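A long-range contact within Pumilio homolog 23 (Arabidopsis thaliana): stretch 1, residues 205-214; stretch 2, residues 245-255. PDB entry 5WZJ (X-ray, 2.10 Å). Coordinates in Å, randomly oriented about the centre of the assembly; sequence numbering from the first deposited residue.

Stretch 1, residues 205-214: LTYLLSGLLS
Stretch 2 245-255: EQLLEIIPLIL

The one direct polar contact between these two stretches of Pumilio homolog 23 is doubled by a water. Thr-206 OG1 lies 2.7 Å from Gln-246 OE1, a distance suited to a hydrogen bond from the hydroxyl to the amide oxygen, although that proton has another acceptor within reach. A single water closes the circuit: it donates to Thr-206 OG1 (2.9 Å) and accepts from Gln-246 NE2 (2.8 Å), so both ends of the amide are engaged. Thr-206 adopts the m rotamer (chi1 -63°), and Gln-246 is m, t with chi3 near 65°.

The principle illustrated is that nearly parallel helices can join through a polar pair at one end and aliphatic side chains along the rest. The N-to-C directions differ by 20°, and the axes come no closer than 10.9 Å, a spacing that side chains must fill. Register is set by Thr-206 opposite Gln-246, with CA to CA 8.2 Å, and by Leu-213 opposite Leu-253, where the CA atoms are 6.9 Å apart; the backbones are thus nearer at the second pair.

Both helices enter from earlier in the chain. Residues 205-211 keep phi/psi near -61/-44; Leu-212 relaxes to -67/-20. At Leu-213 the values reach -106/-4, and its N bonds to Ser-210 O (3.2 Å) and weakly to Leu-209 O (3.1 Å). Ser-214 follows at -93/61. The partner is helical through 245-254, near -65/-41 except at Leu-248 (-70/-19), Glu-249 (-88/-40) and Ile-250 (-86/-37), and is kinked. Glu-249 N bonds three residues back, to Gln-246 O (3.0 Å), an acceptor shared with Ile-250 N (2.8 Å). Ile-251 N reaches Leu-247 O (3.0 Å), Pro-252 N carries no hydrogen, and the next such bond joins Ile-254 N to Ile-250 O (3.1 Å).

Beyond the polar pair, packing is apolar. The CA-to-CB bonds of Leu-209 (t, p) and Ile-250 (p, t) point toward the other stretch, and Leu-209 CD2 lies 3.8 Å from Ile-250 CD1. One turn on, Leu-213 (m, t) has the largest covered area of any residue here, 87 Å² of the 309 Å² buried on both sides together. Its CD1 reaches Ile-250 CB at 3.7 Å, its CD2 meets Ile-254 CG1 at 3.9 Å, and its CB faces Leu-253 CD1 at 4.2 Å. The CA-to-CB bond of Leu-253 (m, t) points toward stretch 1, whereas that of Ile-254 (m, t) points sideways and its side-chain end comes nearer. These are van der Waals contacts between hydrocarbon surfaces, favoured by their removal from solvent.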

# COMPACT_ATOMS: atom_id res chain seq x y z
N LEU A 205 6.64 -14.54 18.77
CA LEU A 205 6.69 -14.37 17.32
C LEU A 205 7.79 -15.24 16.72
O LEU A 205 7.57 -15.98 15.75
CB LEU A 205 6.91 -12.90 16.97
CG LEU A 205 7.01 -12.56 15.47
CD1 LEU A 205 5.73 -12.94 14.74
CD2 LEU A 205 7.31 -11.09 15.26
N THR A 206 8.99 -15.19 17.31
CA THR A 206 10.12 -15.99 16.82
C THR A 206 9.80 -17.48 16.89
O THR A 206 10.03 -18.22 15.93
CB THR A 206 11.38 -15.66 17.64
OG1 THR A 206 11.71 -14.28 17.44
CG2 THR A 206 12.56 -16.55 17.21
N TYR A 207 9.23 -17.92 18.02
CA TYR A 207 8.90 -19.33 18.20
C TYR A 207 7.86 -19.78 17.18
O TYR A 207 8.00 -20.85 16.57
CB TYR A 207 8.39 -19.55 19.63
CG TYR A 207 7.65 -20.84 19.88
CD1 TYR A 207 8.34 -22.06 19.93
CD2 TYR A 207 6.27 -20.86 20.12
CE1 TYR A 207 7.66 -23.26 20.17
CE2 TYR A 207 5.58 -22.05 20.37
CZ TYR A 207 6.29 -23.25 20.40
OH TYR A 207 5.65 -24.44 20.66
N LEU A 208 6.79 -19.00 17.01
CA LEU A 208 5.75 -19.37 16.05
C LEU A 208 6.32 -19.44 14.64
O LEU A 208 6.14 -20.44 13.93
CB LEU A 208 4.59 -18.36 16.12
CG LEU A 208 3.56 -18.48 14.99
CD1 LEU A 208 2.88 -19.88 14.99
CD2 LEU A 208 2.51 -17.36 15.13
N LEU A 209 7.03 -18.39 14.22
CA LEU A 209 7.56 -18.34 12.86
C LEU A 209 8.57 -19.45 12.61
O LEU A 209 8.55 -20.07 11.54
CB LEU A 209 8.18 -16.96 12.57
CG LEU A 209 8.78 -16.76 11.17
CD1 LEU A 209 7.77 -17.09 10.10
CD2 LEU A 209 9.33 -15.32 10.97
N SER A 210 9.44 -19.75 13.58
CA SER A 210 10.37 -20.86 13.38
C SER A 210 9.63 -22.18 13.18
O SER A 210 10.05 -23.02 12.38
CB SER A 210 11.35 -20.96 14.55
OG SER A 210 12.26 -19.86 14.52
N GLY A 211 8.52 -22.38 13.90
CA GLY A 211 7.70 -23.56 13.64
C GLY A 211 7.12 -23.57 12.24
O GLY A 211 7.04 -24.63 11.60
N LEU A 212 6.71 -22.40 11.73
CA LEU A 212 6.15 -22.36 10.39
C LEU A 212 7.20 -22.67 9.33
O LEU A 212 6.84 -23.04 8.21
CB LEU A 212 5.54 -20.99 10.08
CG LEU A 212 4.44 -20.52 11.04
CD1 LEU A 212 3.90 -19.15 10.60
CD2 LEU A 212 3.32 -21.54 11.16
N LEU A 213 8.48 -22.52 9.67
CA LEU A 213 9.55 -22.65 8.69
C LEU A 213 10.33 -23.94 8.83
O LEU A 213 11.23 -24.17 8.02
CB LEU A 213 10.51 -21.47 8.81
CG LEU A 213 9.94 -20.09 8.50
CD1 LEU A 213 11.01 -19.03 8.71
CD2 LEU A 213 9.39 -20.03 7.08
N SER A 214 10.05 -24.77 9.82
CA SER A 214 10.87 -25.97 10.04
C SER A 214 10.27 -27.17 9.32
O SER A 214 9.86 -28.16 9.91
CB SER A 214 11.02 -26.25 11.53
OG SER A 214 9.75 -26.50 12.05
N GLU A 245 19.00 -9.66 12.26
CA GLU A 245 19.49 -10.97 12.65
C GLU A 245 18.44 -12.06 12.44
O GLU A 245 18.79 -13.20 12.14
CB GLU A 245 19.97 -10.96 14.12
CG GLU A 245 18.88 -11.08 15.20
CD GLU A 245 18.10 -9.78 15.44
OE1 GLU A 245 18.33 -8.77 14.74
OE2 GLU A 245 17.26 -9.78 16.36
N GLN A 246 17.15 -11.73 12.59
CA GLN A 246 16.11 -12.71 12.28
C GLN A 246 15.89 -12.83 10.77
O GLN A 246 15.70 -13.94 10.26
CB GLN A 246 14.80 -12.33 12.99
CG GLN A 246 14.93 -12.25 14.51
CD GLN A 246 13.61 -12.50 15.23
OE1 GLN A 246 13.06 -13.60 15.16
NE2 GLN A 246 13.11 -11.49 15.93
N LEU A 247 15.90 -11.71 10.05
CA LEU A 247 15.73 -11.75 8.60
C LEU A 247 16.81 -12.59 7.94
O LEU A 247 16.52 -13.35 7.01
CB LEU A 247 15.73 -10.33 8.02
CG LEU A 247 14.51 -9.49 8.40
CD1 LEU A 247 14.72 -8.05 8.00
CD2 LEU A 247 13.29 -10.07 7.71
N LEU A 248 18.06 -12.47 8.42
CA LEU A 248 19.16 -13.26 7.88
C LEU A 248 19.05 -14.73 8.24
O LEU A 248 19.67 -15.57 7.58
CB LEU A 248 20.50 -12.69 8.36
CG LEU A 248 20.81 -11.28 7.83
CD1 LEU A 248 21.95 -10.61 8.63
CD2 LEU A 248 21.16 -11.34 6.33
N GLU A 249 18.27 -15.08 9.25
CA GLU A 249 18.01 -16.49 9.54
C GLU A 249 16.81 -17.01 8.75
O GLU A 249 16.85 -18.14 8.25
CB GLU A 249 17.79 -16.69 11.05
CG GLU A 249 18.11 -18.09 11.57
CD GLU A 249 19.60 -18.31 11.83
OE1 GLU A 249 20.44 -17.42 11.48
OE2 GLU A 249 19.95 -19.37 12.40
N ILE A 250 15.75 -16.22 8.61
CA ILE A 250 14.51 -16.77 8.07
C ILE A 250 14.49 -16.73 6.54
O ILE A 250 13.95 -17.64 5.90
CB ILE A 250 13.28 -16.05 8.66
CG1 ILE A 250 13.25 -14.58 8.29
CG2 ILE A 250 13.22 -16.22 10.17
CD1 ILE A 250 12.17 -13.81 9.03
N ILE A 251 15.05 -15.69 5.92
CA ILE A 251 14.96 -15.57 4.46
C ILE A 251 15.69 -16.72 3.75
O ILE A 251 15.14 -17.27 2.79
CB ILE A 251 15.41 -14.18 4.00
CG1 ILE A 251 14.37 -13.13 4.41
CG2 ILE A 251 15.64 -14.16 2.48
CD1 ILE A 251 14.83 -11.70 4.11
N PRO A 252 16.90 -17.12 4.17
CA PRO A 252 17.53 -18.30 3.54
C PRO A 252 16.72 -19.57 3.66
O PRO A 252 16.76 -20.41 2.75
CB PRO A 252 18.88 -18.42 4.27
CG PRO A 252 19.16 -17.06 4.79
CD PRO A 252 17.84 -16.43 5.09
N LEU A 253 15.98 -19.76 4.76
CA LEU A 253 15.07 -20.90 4.86
C LEU A 253 13.96 -20.82 3.82
O LEU A 253 13.67 -21.79 3.11
CB LEU A 253 14.49 -21.00 6.28
CG LEU A 253 15.44 -21.29 7.44
CD1 LEU A 253 14.73 -21.16 8.80
CD2 LEU A 253 16.08 -22.66 7.31
N ILE A 254 13.33 -19.65 3.69
CA ILE A 254 12.26 -19.48 2.71
C ILE A 254 12.77 -19.71 1.29
O ILE A 254 12.08 -20.30 0.46
CB ILE A 254 11.62 -18.08 2.84
CG1 ILE A 254 10.94 -17.95 4.22
CG2 ILE A 254 10.65 -17.82 1.68
CD1 ILE A 254 10.36 -16.57 4.48
N LEU A 255 13.98 -19.22 0.98
CA LEU A 255 14.53 -19.34 -0.36
C LEU A 255 15.24 -20.67 -0.59
O LEU A 255 15.77 -20.88 -1.69
CB LEU A 255 15.51 -18.19 -0.64
CG LEU A 255 14.85 -16.81 -0.76
CD1 LEU A 255 15.87 -15.72 -1.07
CD2 LEU A 255 13.74 -16.82 -1.82
O HOH W 1 10.61 -11.56 17.18